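Local structure of interleukin-20 receptor subunit beta (Homo sapiens, 6DF3) at residues M109-D114 / Y167-E172; F116-E121 / E159-G164. The protein pairs with IL20RA to form a receptor for the cytokines IL19, IL20 and IL24, and with IL22RA1 to form one for IL20 and IL24. The protein carries 1 engineered substitution. All coordinates share one frame; numbering follows the deposited sequence.

Contact 1 (M109-D114 / Y167-E172). Unlike the reference sequence in segment 167-172: Glu172 (reference Gln).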
loop_
_atom_site.group_PDB
_atom_site.type_symbol
_atom_site.label_atom_id
_atom_site.label_comp_id
_atom_site.label_asym_id
_atom_site.label_seq_id
_atom_site.Cartn_x
_atom_site.Cartn_y
_atom_site.Cartn_z
ATOM N N MET C 109 17.828 -16.189 -13.279
ATOM C CA MET C 109 18.942 -15.817 -12.406
ATOM C C MET C 109 20.205 -15.859 -13.185
ATOM O O MET C 109 20.477 -16.855 -13.810
ATOM C CB MET C 109 19.081 -16.827 -11.250
ATOM C CG MET C 109 20.304 -16.626 -10.378
ATOM S SD MET C 109 21.055 -18.137 -9.723
ATOM C CE MET C 109 20.014 -18.376 -8.289
ATOM N N GLU C 110 20.984 -14.792 -13.099
ATOM C CA GLU C 110 22.255 -14.696 -13.774
ATOM C C GLU C 110 23.384 -14.294 -12.798
ATOM O O GLU C 110 23.329 -13.222 -12.173
ATOM C CB GLU C 110 22.104 -13.674 -14.882
ATOM C CG GLU C 110 23.276 -13.626 -15.850
ATOM C CD GLU C 110 23.324 -12.324 -16.620
ATOM O OE1 GLU C 110 24.458 -11.900 -16.996
ATOM O OE2 GLU C 110 22.227 -11.731 -16.826
ATOM N N ILE C 111 24.416 -15.137 -12.675
ATOM C CA ILE C 111 25.573 -14.838 -11.843
ATOM C C ILE C 111 26.661 -14.222 -12.696
ATOM O O ILE C 111 26.831 -14.563 -13.864
ATOM C CB ILE C 111 26.134 -16.086 -11.133
ATOM C CG1 ILE C 111 25.046 -16.771 -10.319
ATOM C CG2 ILE C 111 27.304 -15.743 -10.209
ATOM C CD1 ILE C 111 24.232 -15.874 -9.417
ATOM N N THR C 112 27.417 -13.329 -12.069
ATOM C CA THR C 112 28.421 -12.562 -12.739
ATOM C C THR C 112 29.495 -12.244 -11.659
ATOM O O THR C 112 29.242 -12.431 -10.454
ATOM C CB THR C 112 27.725 -11.347 -13.418
ATOM O OG1 THR C 112 28.676 -10.369 -13.833
ATOM C CG2 THR C 112 26.727 -10.670 -12.500
ATOM N N LYS C 113 30.698 -11.845 -12.070
ATOM C CA LYS C 113 31.740 -11.410 -11.110
ATOM C C LYS C 113 32.708 -10.384 -11.680
ATOM O O LYS C 113 33.450 -10.662 -12.611
ATOM C CB LYS C 113 32.528 -12.597 -10.541
ATOM C CG LYS C 113 32.930 -13.657 -11.551
ATOM C CD LYS C 113 33.934 -14.610 -10.927
ATOM C CE LYS C 113 33.975 -15.970 -11.613
ATOM N NZ LYS C 113 34.916 -16.031 -12.757
ATOM N N ASP C 114 32.683 -9.195 -11.101
ATOM C CA ASP C 114 33.637 -8.168 -11.423
ATOM C C ASP C 114 34.795 -8.384 -10.444
ATOM O O ASP C 114 34.688 -8.008 -9.263
ATOM C CB ASP C 114 32.985 -6.779 -11.290
ATOM C CG ASP C 114 33.925 -5.630 -11.683
ATOM O OD1 ASP C 114 35.052 -5.879 -12.182
ATOM O OD2 ASP C 114 33.532 -4.461 -11.486
ATOM N N TYR C 167 32.349 -20.397 -4.749
ATOM C CA TYR C 167 31.192 -19.907 -4.002
ATOM C C TYR C 167 29.959 -20.299 -4.795
ATOM O O TYR C 167 29.939 -20.133 -6.019
ATOM C CB TYR C 167 31.239 -18.385 -3.852
ATOM C CG TYR C 167 32.095 -17.843 -2.698
ATOM C CD1 TYR C 167 33.495 -17.923 -2.731
ATOM C CD2 TYR C 167 31.495 -17.217 -1.587
ATOM C CE1 TYR C 167 34.270 -17.415 -1.686
ATOM C CE2 TYR C 167 32.245 -16.697 -0.543
ATOM C CZ TYR C 167 33.634 -16.794 -0.589
ATOM O OH TYR C 167 34.370 -16.280 0.451
ATOM N N CYS C 168 28.940 -20.818 -4.110
ATOM C CA CYS C 168 27.752 -21.342 -4.789
ATOM C C CYS C 168 26.489 -20.614 -4.365
ATOM O O CYS C 168 26.402 -20.118 -3.250
ATOM C CB CYS C 168 27.623 -22.852 -4.578
ATOM S SG CYS C 168 29.037 -23.771 -5.245
ATOM N N VAL C 169 25.519 -20.552 -5.266
ATOM C CA VAL C 169 24.305 -19.719 -5.076
ATOM C C VAL C 169 23.014 -20.308 -5.715
ATOM O O VAL C 169 23.052 -20.813 -6.833
ATOM C CB VAL C 169 24.528 -18.290 -5.655
ATOM C CG1 VAL C 169 25.617 -17.544 -4.892
ATOM C CG2 VAL C 169 24.925 -18.347 -7.135
ATOM N N LYS C 170 21.897 -20.218 -4.993
ATOM C CA LYS C 170 20.596 -20.545 -5.529
ATOM C C LYS C 170 19.596 -19.492 -4.974
ATOM O O LYS C 170 19.862 -18.874 -3.926
ATOM C CB LYS C 170 20.161 -21.954 -5.119
ATOM C CG LYS C 170 20.119 -22.133 -3.611
ATOM C CD LYS C 170 19.667 -23.501 -3.162
ATOM C CE LYS C 170 19.565 -23.563 -1.644
ATOM N NZ LYS C 170 19.033 -24.872 -1.179
ATOM N N ALA C 171 18.460 -19.352 -5.654
ATOM C CA ALA C 171 17.459 -18.321 -5.356
ATOM C C ALA C 171 16.028 -18.852 -5.461
ATOM O O ALA C 171 15.700 -19.702 -6.294
ATOM C CB ALA C 171 17.635 -17.124 -6.281
ATOM N N GLU C 172 15.176 -18.271 -4.644
ATOM C CA GLU C 172 13.835 -18.727 -4.363
ATOM C C GLU C 172 12.979 -17.454 -4.355
ATOM O O GLU C 172 13.503 -16.358 -4.157
ATOM C CB GLU C 172 13.931 -19.279 -2.943
ATOM C CG GLU C 172 12.832 -20.157 -2.435
ATOM C CD GLU C 172 12.866 -20.338 -0.910
ATOM O OE1 GLU C 172 12.235 -21.304 -0.423
ATOM O OE2 GLU C 172 13.492 -19.538 -0.177
#
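Met109 and Ile111 reach across to Ala171 and Val169, and with these two pairs of side chains the strands 109-114 and 167-172 meet face to face from the two opposing sheets of a beta sandwich. They run nearly antiparallel, at 155°, with their axes 8.9 Å apart at closest approach, a spacing filled by side chains. Alternation decides who takes part: residues 109 and 111 on one strand and 169 and 171 on the other direct their CB atoms inward.

The apolar contacts come first. Ile111 and Val169 meet tip to tip: CD1 of Ile111 lies 3.4 Å from CG2 of Val169, tighter than usual for two methyl groups, and CG1 of Ile111 stands 3.6 Å from the same CG2. The branch of Val169 that does the touching sits between its own backbone N and carbonyl carbon, the crowded position.

Met109 makes the other apolar pair and also touches backbone. Its CG is anti to the backbone N (chi1 173°), and the chain then bends at both later torsions, ending in a methyl that does all the touching. CE of Met109 is 3.4 Å from CB of Ala171 and 3.5 Å from the carbonyl carbon of Lys170, so the thioether end rests on the peptide link between Lys170 and Ala171 as well as on a side chain. The N of Ala171 is polar yet satisfied, being hydrogen-bonded to the hydroxyl of Ser185.

The disulfide of Cys168 with Cys189 fastens strand 167-175 to strand 180-189, while Val169 also packs on Tyr135 of strand 130-137. On the other sheet, Ile111 touches Leu118 and Ile120 of the adjacent strand 117-122, which places the contact between the two sheets of the second fibronectin type III domain.

Contact 2 (F116-E121 / E159-G164)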
loop_
_atom_site.group_PDB
_atom_site.type_symbol
_atom_site.label_atom_id
_atom_site.label_comp_id
_atom_site.label_asym_id
_atom_site.label_seq_id
_atom_site.Cartn_x
_atom_site.Cartn_y
_atom_site.Cartn_z
ATOM N N PHE C 116 36.759 -9.710 -7.773
ATOM C CA PHE C 116 36.536 -10.420 -6.494
ATOM C C PHE C 116 35.072 -10.470 -6.008
ATOM O O PHE C 116 34.721 -11.362 -5.235
ATOM C CB PHE C 116 37.385 -9.765 -5.382
ATOM C CG PHE C 116 38.869 -10.140 -5.388
ATOM C CD1 PHE C 116 39.545 -10.531 -6.556
ATOM C CD2 PHE C 116 39.601 -10.050 -4.202
ATOM C CE1 PHE C 116 40.876 -10.857 -6.520
ATOM C CE2 PHE C 116 40.946 -10.375 -4.172
ATOM C CZ PHE C 116 41.580 -10.769 -5.331
ATOM N N HIS C 117 34.239 -9.512 -6.427
ATOM C CA HIS C 117 32.888 -9.411 -5.937
ATOM C C HIS C 117 31.989 -10.353 -6.700
ATOM O O HIS C 117 32.136 -10.514 -7.918
ATOM C CB HIS C 117 32.344 -8.019 -6.135
ATOM C CG HIS C 117 33.075 -6.990 -5.356
ATOM N ND1 HIS C 117 32.522 -6.371 -4.258
ATOM C CD2 HIS C 117 34.312 -6.473 -5.509
ATOM C CE1 HIS C 117 33.396 -5.511 -3.766
ATOM N NE2 HIS C 117 34.494 -5.561 -4.500
ATOM N N LEU C 118 31.060 -10.958 -5.969
ATOM C CA LEU C 118 30.078 -11.855 -6.524
ATOM C C LEU C 118 28.757 -11.102 -6.667
ATOM O O LEU C 118 28.312 -10.494 -5.693
ATOM C CB LEU C 118 29.888 -13.028 -5.579
ATOM C CG LEU C 118 28.898 -14.102 -6.068
ATOM C CD1 LEU C 118 29.487 -14.865 -7.253
ATOM C CD2 LEU C 118 28.574 -15.005 -4.884
ATOM N N VAL C 119 28.130 -11.169 -7.847
ATOM C CA VAL C 119 26.867 -10.426 -8.123
ATOM C C VAL C 119 25.780 -11.296 -8.783
ATOM O O VAL C 119 26.081 -12.201 -9.563
ATOM C CB VAL C 119 27.133 -9.080 -8.884
ATOM C CG1 VAL C 119 28.204 -9.187 -9.949
ATOM C CG2 VAL C 119 25.885 -8.427 -9.444
ATOM N N ILE C 120 24.524 -11.000 -8.417
ATOM C CA ILE C 120 23.354 -11.718 -8.844
ATOM C C ILE C 120 22.402 -10.713 -9.503
ATOM O O ILE C 120 22.350 -9.516 -9.128
ATOM C CB ILE C 120 22.708 -12.497 -7.661
ATOM C CG1 ILE C 120 21.736 -13.561 -8.182
ATOM C CG2 ILE C 120 21.968 -11.579 -6.685
ATOM C CD1 ILE C 120 21.087 -14.443 -7.120
ATOM N N GLU C 121 21.679 -11.189 -10.511
ATOM C CA GLU C 121 20.584 -10.448 -11.145
ATOM C C GLU C 121 19.412 -11.395 -11.323
ATOM O O GLU C 121 19.472 -12.320 -12.124
ATOM C CB GLU C 121 21.052 -9.912 -12.494
ATOM C CG GLU C 121 19.966 -9.242 -13.326
ATOM C CD GLU C 121 20.536 -8.293 -14.375
ATOM O OE1 GLU C 121 21.723 -8.415 -14.743
ATOM O OE2 GLU C 121 19.781 -7.402 -14.826
ATOM N N GLU C 159 28.326 -10.949 -1.953
ATOM C CA GLU C 159 29.433 -11.202 -1.058
ATOM C C GLU C 159 30.715 -10.851 -1.828
ATOM O O GLU C 159 30.760 -10.986 -3.054
ATOM C CB GLU C 159 29.387 -12.673 -0.587
ATOM C CG GLU C 159 30.504 -13.144 0.366
ATOM C CD GLU C 159 30.594 -12.251 1.595
ATOM O OE1 GLU C 159 29.656 -12.212 2.423
ATOM O OE2 GLU C 159 31.580 -11.527 1.707
ATOM N N THR C 160 31.721 -10.328 -1.122
ATOM C CA THR C 160 33.078 -10.278 -1.663
ATOM C C THR C 160 33.733 -11.591 -1.281
ATOM O O THR C 160 33.660 -12.018 -0.131
ATOM C CB THR C 160 33.917 -9.082 -1.136
ATOM O OG1 THR C 160 33.414 -7.884 -1.738
ATOM C CG2 THR C 160 35.418 -9.238 -1.487
ATOM N N MET C 161 34.411 -12.198 -2.245
ATOM C CA MET C 161 34.857 -13.568 -2.120
ATOM C C MET C 161 36.270 -13.579 -1.621
ATOM O O MET C 161 36.957 -12.580 -1.746
ATOM C CB MET C 161 34.772 -14.249 -3.479
ATOM C CG MET C 161 33.344 -14.257 -4.035
ATOM S SD MET C 161 33.119 -15.318 -5.477
ATOM C CE MET C 161 34.259 -14.528 -6.630
ATOM N N GLU C 162 36.676 -14.702 -1.035
ATOM C CA GLU C 162 38.069 -14.921 -0.641
ATOM C C GLU C 162 38.717 -15.993 -1.526
ATOM O O GLU C 162 38.023 -16.912 -2.011
ATOM C CB GLU C 162 38.153 -15.322 0.836
ATOM C CG GLU C 162 37.626 -14.278 1.803
ATOM C CD GLU C 162 38.358 -12.952 1.681
ATOM O OE1 GLU C 162 39.608 -12.939 1.830
ATOM O OE2 GLU C 162 37.667 -11.931 1.427
ATOM N N PRO C 163 40.049 -15.896 -1.729
ATOM C CA PRO C 163 40.731 -16.889 -2.577
ATOM C C PRO C 163 40.568 -18.323 -2.047
ATOM O O PRO C 163 40.301 -18.509 -0.819
ATOM C CB PRO C 163 42.212 -16.448 -2.541
ATOM C CG PRO C 163 42.345 -15.585 -1.330
ATOM C CD PRO C 163 40.993 -14.956 -1.097
ATOM N N GLY C 164 40.647 -19.307 -2.974
ATOM C CA GLY C 164 40.748 -20.730 -2.617
ATOM C C GLY C 164 39.633 -21.640 -3.090
ATOM O O GLY C 164 39.883 -22.583 -3.838
#
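Met161 has CG anti to its carbonyl carbon (chi1 -60°), which sets that CG 3.4 Å from O of Phe116, and Leu118 has CG anti to its backbone N (chi1 -178°). The two side chains cross at about a right angle. SD of Met161 lies 4.0 Å from CB of Leu118, while CE of Met161 comes 3.5 Å from the carbonyl O of Phe116, so the bent end of the chain lies against the carbonyl just before the strand, with SD turned to Leu118. An alanine in place of Met161 would probably open a gap beside Leu118 and leave that carbonyl O without its covering of CG and CE.

The same O of Phe116 accepts the N-H of Met161 at 3.1 Å, the donor tilted 35° from the carbonyl plane. Two residues on, N of Leu118 gives a straighter bond to O of Glu159, 2.9 Å long, nearly in line with the C=O. Between these two bonds His117 and Thr160 form a non-hydrogen-bonded antiparallel pair. OG1 of Thr160 stands 2.9 Å above one face of the His117 imidazole, displaced toward the rim, and His157 brings its ring against the same imidazole.

Beyond Met161, the guanidinium of Arg137 hydrogen-bonds to the carbonyl O atoms of Glu162 and Pro163. This is antiparallel pairing of outer strand 156-160 with middle strand 117-122 in the three-stranded sheet of a fibronectin type III sandwich, the fold shared by type II cytokine receptors.

From the N terminus the chain, probably the extracellular part of the receptor, passes through the first fibronectin type III domain before either contact begins. Strand 109-114 opens contact 1 and, after a short turn, strand 117-122 opens contact 2. The latter closes first, when the chain returns at 159-164; contact 1 closes at 167-172, so the shorter loop lies wholly within the longer one. Contact 2 joins neighbours within one sheet, whereas contact 1 bridges from that sheet to the facing one. Their centres lie about 9 Å apart. Probable backbone hydrogen bonds from Thr112 to Val119 and from Glu110 to Glu121 tie the opening strands, and Tyr167 packs on Met161 where the closing segments meet.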